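Local coordinates for protein AtGH3.15 acyl acid amido synthetase (Arabidopsis thaliana, PDB 6E1Q) that catalyses the ATP-dependent conjugation of glutamine, and possibly cysteine, to the auxin precursor indole-3-butyric acid, at residues D134-G139 with N211-G216; Y130-G135 with F337-K342. All blocks are in the same frame, centred on the assembly; numbering follows the deposited sequence. Where two conformers were deposited one is given.

The two contacts start from the same stretch, the end of helix 112-132 and the link to strand 140-143; they share Asp134 and Gly135, and their centres lie about 12 Å apart. Interaction 1 secures the later part of the link against strand 212-217 and is partly buried; interaction 2 fixes the helix end against the 337-342 loop and is largely buried, although Leu340 itself is exposed. The first depends on small residues that let backbones come close, and its strand continues to one of the two bound (2,4-dichlorophenoxy)acetic acid molecules. The second joins apolar packing with a water gripped by three polar groups. Tyr130 packs its CD1 against Leu136 and Ser137.

Interaction 1 of 2, residues D134-G139 with N211-G216; sequences DGLSEG and NVARLG. With CFA ((2,4-dichlorophenoxy)acetic acid), chain C.
Leu136 and Ala213 bring the turn of 134-139 down on the first residues of strand 212-217, and most of what they share is apolar. The CD1 methyl of Leu136 lies 3.5 Å from Arg214 CB and also reaches Ala213 CB. Chi1 (-177°) sets CG anti to the backbone N, and from there CD1 reaches the strand, while Leu129 and Tyr130 of helix 112-132 also pack against the leucine.

Close backbone packing comes next. Ala213 CB sits 3.5 Å from Gly139 CA and 3.6 Å from Leu136 O; a methyl is the size of group this close approach accepts. A side chain on Gly139 would collide with that methyl and with Asn211 O; glycine permits the approach. At Gly135 (phi +86°) a CB would press on the carbonyl O of Asp134, so glycine suits the place, and its O accepts Glu138 N, closing the turn. No hydrogen bond crosses between 134-139 and 211-216, but Lys140 bonds through its backbone to Asn211, Ala213 and Arg214, where strand 140-143 begins its parallel pairing with 212-217.

Across to the ligand the contact turns polar. The Arg214 chain bends at chi3 (96°), and the carboxylate of (2,4-dichlorophenoxy)acetic acid lies over one guanidinium face, its C1 3.3 Å above the plane. Arg214 NH2 is 2.8 Å from ligand O1, while NE is hydrogen-bonded to Ser141 OG. At Gly216, CA comes within 3.2 Å of ligand O2, where a side chain would clash. An alanine in place of Arg214 would probably leave the ligand carboxylate without its positively charged neighbour and Ser141 without its NE partner.

In this GH3 N-terminal domain (ANL clan), Arg214 thus spans both chemistries, its aliphatic base on the turn and its charged end at the pocket.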
ATOM      1  N   ASP A 134      -7.348   7.031 -21.860  1.00 46.00           N
ATOM      2  CA  ASP A 134      -8.143   6.583 -23.000  1.00 58.67           C
ATOM      3  C   ASP A 134      -8.282   5.068 -23.001  1.00 58.60           C
ATOM      4  O   ASP A 134      -7.302   4.342 -22.803  1.00 53.25           O
ATOM      5  CB  ASP A 134      -7.511   7.031 -24.318  1.00 74.24           C
ATOM      6  CG  ASP A 134      -7.657   8.516 -24.564  1.00 93.54           C
ATOM      7  OD1 ASP A 134      -8.473   9.163 -23.869  1.00 96.53           O
ATOM      8  OD2 ASP A 134      -6.970   9.032 -25.472  1.00 99.46           O
ATOM      9  N   GLY A 135      -9.507   4.594 -23.234  1.00 60.90           N
ATOM     10  CA  GLY A 135      -9.777   3.179 -23.362  1.00 63.11           C
ATOM     11  C   GLY A 135     -10.028   2.459 -22.060  1.00 57.80           C
ATOM     12  O   GLY A 135     -10.387   1.278 -22.084  1.00 61.43           O
ATOM     13  N   LEU A 136      -9.850   3.135 -20.926  1.00 53.42           N
ATOM     14  CA  LEU A 136     -10.035   2.489 -19.634  1.00 50.87           C
ATOM     15  C   LEU A 136     -11.473   2.041 -19.437  1.00 58.75           C
ATOM     16  O   LEU A 136     -11.725   1.008 -18.807  1.00 60.35           O
ATOM     17  CB  LEU A 136      -9.607   3.444 -18.523  1.00 39.90           C
ATOM     18  CG  LEU A 136      -9.672   2.865 -17.119  1.00 48.04           C
ATOM     19  CD1 LEU A 136      -8.863   1.574 -17.072  1.00 51.47           C
ATOM     20  CD2 LEU A 136      -9.132   3.880 -16.134  1.00 49.46           C
ATOM     21  N   SER A 137     -12.425   2.798 -19.981  1.00 62.40           N
ATOM     22  CA  SER A 137     -13.834   2.446 -19.877  1.00 64.77           C
ATOM     23  C   SER A 137     -14.212   1.254 -20.752  1.00 61.62           C
ATOM     24  O   SER A 137     -15.288   0.684 -20.559  1.00 60.17           O
ATOM     25  CB  SER A 137     -14.687   3.658 -20.263  1.00 64.93           C
ATOM     26  OG  SER A 137     -14.441   4.024 -21.614  1.00 65.02           O
ATOM     27  N   GLU A 138     -13.348   0.872 -21.698  0.53 62.90           N
ATOM     28  CA  GLU A 138     -13.631  -0.132 -22.720  0.53 64.12           C
ATOM     29  C   GLU A 138     -13.423  -1.570 -22.252  0.53 61.16           C
ATOM     30  O   GLU A 138     -13.655  -2.492 -23.043  0.53 61.37           O
ATOM     31  CB  GLU A 138     -12.743   0.103 -23.950  0.53 68.88           C
ATOM     32  CG  GLU A 138     -13.073   1.314 -24.827  0.53 72.15           C
ATOM     33  CD  GLU A 138     -14.469   1.865 -24.613  0.53 74.73           C
ATOM     34  OE1 GLU A 138     -14.593   2.959 -24.017  0.53 74.60           O
ATOM     35  OE2 GLU A 138     -15.441   1.214 -25.054  0.53 75.04           O
ATOM     36  N   GLY A 139     -12.973  -1.797 -21.023  1.00 53.86           N
ATOM     37  CA  GLY A 139     -12.642  -3.144 -20.606  1.00 48.78           C
ATOM     38  C   GLY A 139     -12.660  -3.307 -19.105  1.00 51.23           C
ATOM     39  O   GLY A 139     -13.027  -2.392 -18.368  1.00 58.75           O
ATOM     40  N   ASN A 211     -10.234  -8.757 -22.726  1.00 44.46           N
ATOM     41  CA  ASN A 211     -11.263  -7.906 -22.134  1.00 43.82           C
ATOM     42  C   ASN A 211     -10.736  -7.035 -21.007  1.00 42.06           C
ATOM     43  O   ASN A 211     -11.531  -6.371 -20.323  1.00 42.70           O
ATOM     44  CB  ASN A 211     -12.412  -8.761 -21.610  1.00 44.71           C
ATOM     45  CG  ASN A 211     -13.108  -9.500 -22.709  1.00 61.84           C
ATOM     46  OD1 ASN A 211     -13.321  -8.945 -23.788  1.00 72.04           O
ATOM     47  ND2 ASN A 211     -13.429 -10.773 -22.469  1.00 56.37           N
ATOM     48  N   VAL A 212      -9.424  -7.019 -20.801  1.00 36.72           N
ATOM     49  CA  VAL A 212      -8.803  -6.394 -19.638  1.00 32.89           C
ATOM     50  C   VAL A 212      -8.260  -5.031 -20.056  1.00 35.96           C
ATOM     51  O   VAL A 212      -7.422  -4.930 -20.962  1.00 31.68           O
ATOM     52  CB  VAL A 212      -7.698  -7.294 -19.058  1.00 34.09           C
ATOM     53  CG1 VAL A 212      -6.870  -6.565 -17.980  1.00 33.79           C
ATOM     54  CG2 VAL A 212      -8.302  -8.556 -18.502  1.00 30.07           C
ATOM     55  N   ALA A 213      -8.736  -3.979 -19.391  1.00 35.80           N
ATOM     56  CA  ALA A 213      -8.295  -2.624 -19.678  1.00 37.60           C
ATOM     57  C   ALA A 213      -7.375  -2.058 -18.606  1.00 38.60           C
ATOM     58  O   ALA A 213      -6.800  -0.990 -18.811  1.00 36.87           O
ATOM     59  CB  ALA A 213      -9.503  -1.687 -19.857  1.00 35.01           C
ATOM     60  N   ARG A 214      -7.192  -2.750 -17.490  1.00 36.98           N
ATOM     61  CA  ARG A 214      -6.365  -2.213 -16.425  1.00 37.46           C
ATOM     62  C   ARG A 214      -5.949  -3.355 -15.526  1.00 34.92           C
ATOM     63  O   ARG A 214      -6.718  -4.297 -15.317  1.00 42.37           O
ATOM     64  CB  ARG A 214      -7.118  -1.132 -15.634  1.00 39.63           C
ATOM     65  CG  ARG A 214      -6.710  -0.943 -14.177  1.00 42.48           C
ATOM     66  CD  ARG A 214      -7.381   0.316 -13.587  1.00 53.20           C
ATOM     67  NE  ARG A 214      -8.611  -0.021 -12.868  1.00 63.72           N
ATOM     68  CZ  ARG A 214      -9.313   0.822 -12.118  1.00 69.02           C
ATOM     69  NH1 ARG A 214      -8.914   2.076 -11.967  1.00 62.44           N
ATOM     70  NH2 ARG A 214     -10.421   0.405 -11.522  1.00 79.19           N
ATOM     71  N   LEU A 215      -4.728  -3.266 -15.015  1.00 30.09           N
ATOM     72  CA  LEU A 215      -4.215  -4.191 -14.016  1.00 30.78           C
ATOM     73  C   LEU A 215      -4.145  -3.467 -12.681  1.00 32.30           C
ATOM     74  O   LEU A 215      -3.716  -2.312 -12.620  1.00 30.85           O
ATOM     75  CB  LEU A 215      -2.824  -4.694 -14.399  1.00 28.76           C
ATOM     76  CG  LEU A 215      -2.629  -5.297 -15.802  1.00 39.12           C
ATOM     77  CD1 LEU A 215      -1.156  -5.619 -16.014  1.00 36.64           C
ATOM     78  CD2 LEU A 215      -3.487  -6.550 -16.006  1.00 28.60           C
ATOM     79  N   GLY A 216      -4.569  -4.142 -11.621  1.00 31.95           N
ATOM     80  CA  GLY A 216      -4.564  -3.552 -10.295  1.00 27.13           C
ATOM     81  C   GLY A 216      -4.090  -4.539  -9.253  1.00 37.20           C
ATOM     82  O   GLY A 216      -4.255  -5.756  -9.387  1.00 35.22           O
TER
HETATM   83  C1  CFA C 602      -8.018  -1.022  -9.488  0.84105.88           C
HETATM   84  C2  CFA C 602      -8.200   0.024  -8.392  0.84108.59           C
HETATM   85  C1' CFA C 602      -6.945  -1.069  -6.682  0.84110.97           C
HETATM   86  C2' CFA C 602      -5.855  -1.132  -5.825  0.84116.88           C
HETATM   87  C3' CFA C 602      -5.702  -2.220  -5.001  0.84110.70           C
HETATM   88  C4' CFA C 602      -6.625  -3.234  -5.032  0.84100.39           C
HETATM   89  C5' CFA C 602      -7.714  -3.188  -5.868  0.84101.87           C
HETATM   90 CL3  CFA C 602      -4.617   0.150  -5.741  0.84125.66          CL
HETATM   91  C6' CFA C 602      -7.873  -2.099  -6.690  0.84105.65           C
HETATM   92  O1  CFA C 602      -9.022  -1.494 -10.082  0.84109.44           O
HETATM   93  O2  CFA C 602      -6.867  -1.426  -9.773  0.84106.57           O
HETATM   94  O1' CFA C 602      -7.102   0.038  -7.524  0.84111.30           O
HETATM   95 CL4  CFA C 602      -6.394  -4.617  -3.963  0.84101.30          CL

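Interaction 2 of 2, residues Y130-G135 with F337-K342; sequences YKHIDG and FNPLCK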
ATOM      1  N   TYR A 130     -11.371   7.873 -16.559  1.00 44.86           N
ATOM      2  CA  TYR A 130     -11.738   7.640 -17.955  1.00 44.86           C
ATOM      3  C   TYR A 130     -11.363   8.825 -18.823  1.00 49.70           C
ATOM      4  O   TYR A 130     -10.872   8.653 -19.944  1.00 55.63           O
ATOM      5  CB  TYR A 130     -13.233   7.353 -18.097  1.00 53.83           C
ATOM      6  CG  TYR A 130     -13.724   6.211 -17.251  1.00 63.82           C
ATOM      7  CD1 TYR A 130     -12.906   5.129 -16.968  1.00 64.16           C
ATOM      8  CD2 TYR A 130     -15.009   6.217 -16.726  1.00 68.68           C
ATOM      9  CE1 TYR A 130     -13.357   4.088 -16.189  1.00 67.58           C
ATOM     10  CE2 TYR A 130     -15.463   5.180 -15.942  1.00 65.29           C
ATOM     11  CZ  TYR A 130     -14.635   4.119 -15.680  1.00 66.34           C
ATOM     12  OH  TYR A 130     -15.086   3.086 -14.898  1.00 69.73           O
ATOM     13  N   LYS A 131     -11.582  10.038 -18.326  1.00 48.53           N
ATOM     14  CA  LYS A 131     -11.190  11.201 -19.108  1.00 49.52           C
ATOM     15  C   LYS A 131      -9.686  11.210 -19.348  1.00 46.11           C
ATOM     16  O   LYS A 131      -9.222  11.536 -20.444  1.00 49.25           O
ATOM     17  CB  LYS A 131     -11.638  12.484 -18.407  1.00 45.61           C
ATOM     18  CG  LYS A 131     -11.389  13.740 -19.216  1.00 49.17           C
ATOM     19  CD  LYS A 131     -11.814  14.986 -18.449  1.00 54.14           C
ATOM     20  CE  LYS A 131     -11.667  16.242 -19.298  1.00 59.90           C
ATOM     21  NZ  LYS A 131     -12.681  16.280 -20.386  1.00 60.56           N
ATOM     22  N   HIS A 132      -8.909  10.833 -18.340  1.00 46.19           N
ATOM     23  CA  HIS A 132      -7.462  10.913 -18.485  1.00 53.70           C
ATOM     24  C   HIS A 132      -6.881   9.700 -19.214  1.00 54.94           C
ATOM     25  O   HIS A 132      -5.946   9.843 -20.005  1.00 50.69           O
ATOM     26  CB  HIS A 132      -6.823  11.090 -17.109  1.00 52.02           C
ATOM     27  CG  HIS A 132      -6.954  12.481 -16.571  1.00 53.86           C
ATOM     28  ND1 HIS A 132      -5.878  13.330 -16.429  1.00 56.34           N
ATOM     29  CD2 HIS A 132      -8.038  13.184 -16.170  1.00 55.48           C
ATOM     30  CE1 HIS A 132      -6.291  14.489 -15.948  1.00 54.56           C
ATOM     31  NE2 HIS A 132      -7.598  14.425 -15.781  1.00 55.11           N
ATOM     32  N   ILE A 133      -7.415   8.508 -18.984  1.00 52.44           N
ATOM     33  CA  ILE A 133      -6.810   7.286 -19.501  1.00 54.09           C
ATOM     34  C   ILE A 133      -7.718   6.755 -20.606  1.00 46.10           C
ATOM     35  O   ILE A 133      -8.746   6.124 -20.330  1.00 47.31           O
ATOM     36  CB  ILE A 133      -6.583   6.253 -18.392  1.00 57.00           C
ATOM     37  CG1 ILE A 133      -5.568   6.780 -17.382  1.00 56.95           C
ATOM     38  CG2 ILE A 133      -6.080   4.938 -18.966  1.00 60.10           C
ATOM     39  CD1 ILE A 133      -5.812   6.298 -15.978  1.00 53.74           C
ATOM     40  N   ASP A 134      -7.348   7.031 -21.860  1.00 46.00           N
ATOM     41  CA  ASP A 134      -8.143   6.583 -23.000  1.00 58.67           C
ATOM     42  C   ASP A 134      -8.282   5.068 -23.001  1.00 58.60           C
ATOM     43  O   ASP A 134      -7.302   4.342 -22.803  1.00 53.25           O
ATOM     44  CB  ASP A 134      -7.511   7.031 -24.318  1.00 74.24           C
ATOM     45  CG  ASP A 134      -7.657   8.516 -24.564  1.00 93.54           C
ATOM     46  OD1 ASP A 134      -8.473   9.163 -23.869  1.00 96.53           O
ATOM     47  OD2 ASP A 134      -6.970   9.032 -25.472  1.00 99.46           O
ATOM     48  N   GLY A 135      -9.507   4.594 -23.234  1.00 60.90           N
ATOM     49  CA  GLY A 135      -9.777   3.179 -23.362  1.00 63.11           C
ATOM     50  C   GLY A 135     -10.028   2.459 -22.060  1.00 57.80           C
ATOM     51  O   GLY A 135     -10.387   1.278 -22.084  1.00 61.43           O
ATOM     52  N   PHE A 337      -5.464  14.008  -8.906  1.00 28.86           N
ATOM     53  CA  PHE A 337      -6.113  14.638 -10.041  1.00 30.70           C
ATOM     54  C   PHE A 337      -5.267  14.628 -11.307  1.00 40.45           C
ATOM     55  O   PHE A 337      -5.734  15.125 -12.337  1.00 39.73           O
ATOM     56  CB  PHE A 337      -6.506  16.060  -9.678  1.00 39.57           C
ATOM     57  CG  PHE A 337      -7.838  16.138  -9.009  1.00 40.06           C
ATOM     58  CD1 PHE A 337      -8.996  16.231  -9.773  1.00 45.65           C
ATOM     59  CD2 PHE A 337      -7.946  16.109  -7.629  1.00 32.56           C
ATOM     60  CE1 PHE A 337     -10.233  16.298  -9.179  1.00 43.79           C
ATOM     61  CE2 PHE A 337      -9.199  16.172  -7.022  1.00 39.71           C
ATOM     62  CZ  PHE A 337     -10.339  16.265  -7.801  1.00 34.57           C
ATOM     63  N   ASN A 338      -4.061  14.057 -11.276  1.00 37.97           N
ATOM     64  CA  ASN A 338      -3.214  13.932 -12.465  1.00 38.03           C
ATOM     65  C   ASN A 338      -2.680  12.509 -12.545  1.00 35.99           C
ATOM     66  O   ASN A 338      -1.482  12.268 -12.359  1.00 36.16           O
ATOM     67  CB  ASN A 338      -2.071  14.947 -12.445  1.00 40.47           C
ATOM     68  CG  ASN A 338      -1.274  14.939 -13.736  1.00 47.57           C
ATOM     69  OD1 ASN A 338      -1.715  14.380 -14.739  1.00 47.27           O
ATOM     70  ND2 ASN A 338      -0.101  15.563 -13.719  1.00 41.49           N
ATOM     71  N   PRO A 339      -3.547  11.544 -12.854  1.00 39.93           N
ATOM     72  CA  PRO A 339      -3.169  10.130 -12.663  1.00 37.63           C
ATOM     73  C   PRO A 339      -2.036   9.655 -13.561  1.00 37.80           C
ATOM     74  O   PRO A 339      -1.334   8.711 -13.189  1.00 38.85           O
ATOM     75  CB  PRO A 339      -4.474   9.370 -12.951  1.00 41.33           C
ATOM     76  CG  PRO A 339      -5.364  10.361 -13.704  1.00 41.57           C
ATOM     77  CD  PRO A 339      -4.964  11.720 -13.223  1.00 38.71           C
ATOM     78  N   LEU A 340      -1.824  10.279 -14.718  1.00 30.89           N
ATOM     79  CA  LEU A 340      -0.745   9.900 -15.627  1.00 40.74           C
ATOM     80  C   LEU A 340       0.559  10.654 -15.372  1.00 42.31           C
ATOM     81  O   LEU A 340       1.472  10.571 -16.197  1.00 40.68           O
ATOM     82  CB  LEU A 340      -1.184  10.099 -17.081  1.00 43.94           C
ATOM     83  CG  LEU A 340      -2.300   9.137 -17.523  1.00 50.03           C
ATOM     84  CD1 LEU A 340      -2.630   9.307 -19.017  1.00 46.95           C
ATOM     85  CD2 LEU A 340      -1.964   7.681 -17.182  1.00 41.14           C
ATOM     86  N   CYS A 341       0.673  11.368 -14.250  1.00 40.24           N
ATOM     87  CA  CYS A 341       1.933  11.988 -13.862  1.00 37.22           C
ATOM     88  C   CYS A 341       3.039  10.940 -13.726  1.00 42.00           C
ATOM     89  O   CYS A 341       2.788   9.734 -13.648  1.00 37.98           O
ATOM     90  CB  CYS A 341       1.787  12.713 -12.523  1.00 36.77           C
ATOM     91  SG  CYS A 341       1.419  11.589 -11.126  1.00 38.44           S
ATOM     92  N   LYS A 342       4.276  11.429 -13.682  1.00 39.04           N
ATOM     93  CA  LYS A 342       5.415  10.598 -13.323  1.00 43.62           C
ATOM     94  C   LYS A 342       5.189   9.989 -11.944  1.00 36.40           C
ATOM     95  O   LYS A 342       4.738  10.691 -11.030  1.00 37.17           O
ATOM     96  CB  LYS A 342       6.701  11.429 -13.294  1.00 53.17           C
ATOM     97  CG  LYS A 342       7.565  11.355 -14.529  1.00 70.68           C
ATOM     98  CD  LYS A 342       8.973  11.871 -14.227  1.00 83.68           C
ATOM     99  CE  LYS A 342       9.956  10.719 -14.070  1.00 93.57           C
ATOM    100  NZ  LYS A 342      10.008   9.875 -15.299  1.00 98.66           N
TER
HETATM  101  O   HOH W   1      -3.403  12.596 -15.832  1.00 43.53           O
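His132, in the last turn of helix 112-132, faces Pro339 and carries much of this contact. Chi1 (-76°) carries CG away from the carbonyl carbon and beside the backbone N; from there the ring presents one face to the proline in a CH-pi contact, Pro339 CD lying 4.0 Å from the His132 ring centroid and 25° off the normal. The two side chains cross at about a right angle. His132 ND1 meets a water at 2.6 Å, and this water also donates to Asn338 OD1 and accepts from Leu340 N at 3.0 Å. Three polar groups therefore grip it, tying the imidazole to the backbone and side chain of the partner loop. Phe337 O stands 3.7 Å from His132 CE1. The helix-end carbonyl, His132 O, is 3.5 Å from Leu340 CD1.

Ile133 is the first residue to leave helical torsions. Its CG1 reaches Leu340 CD2 at 3.7 Å, the two branched chains crossing obliquely, while its side chain also touches Lys295.

Residues 338 to 341 form a type I beta turn closed by Cys341 N to Asn338 O at 3.0 Å, and Pro339, whose ring restricts phi to a value suited to its second position, also packs on Leu128 and Leu129. Phe337 stacks on Tyr416.

Ile133 and Leu340 contribute branched apolar chains, Asn338 offers an amide oxygen to the water, and the histidine supplies both a ring face and a polar nitrogen; together they join the end of helix 112-132 to the loop between strands 332-335 and 348-350.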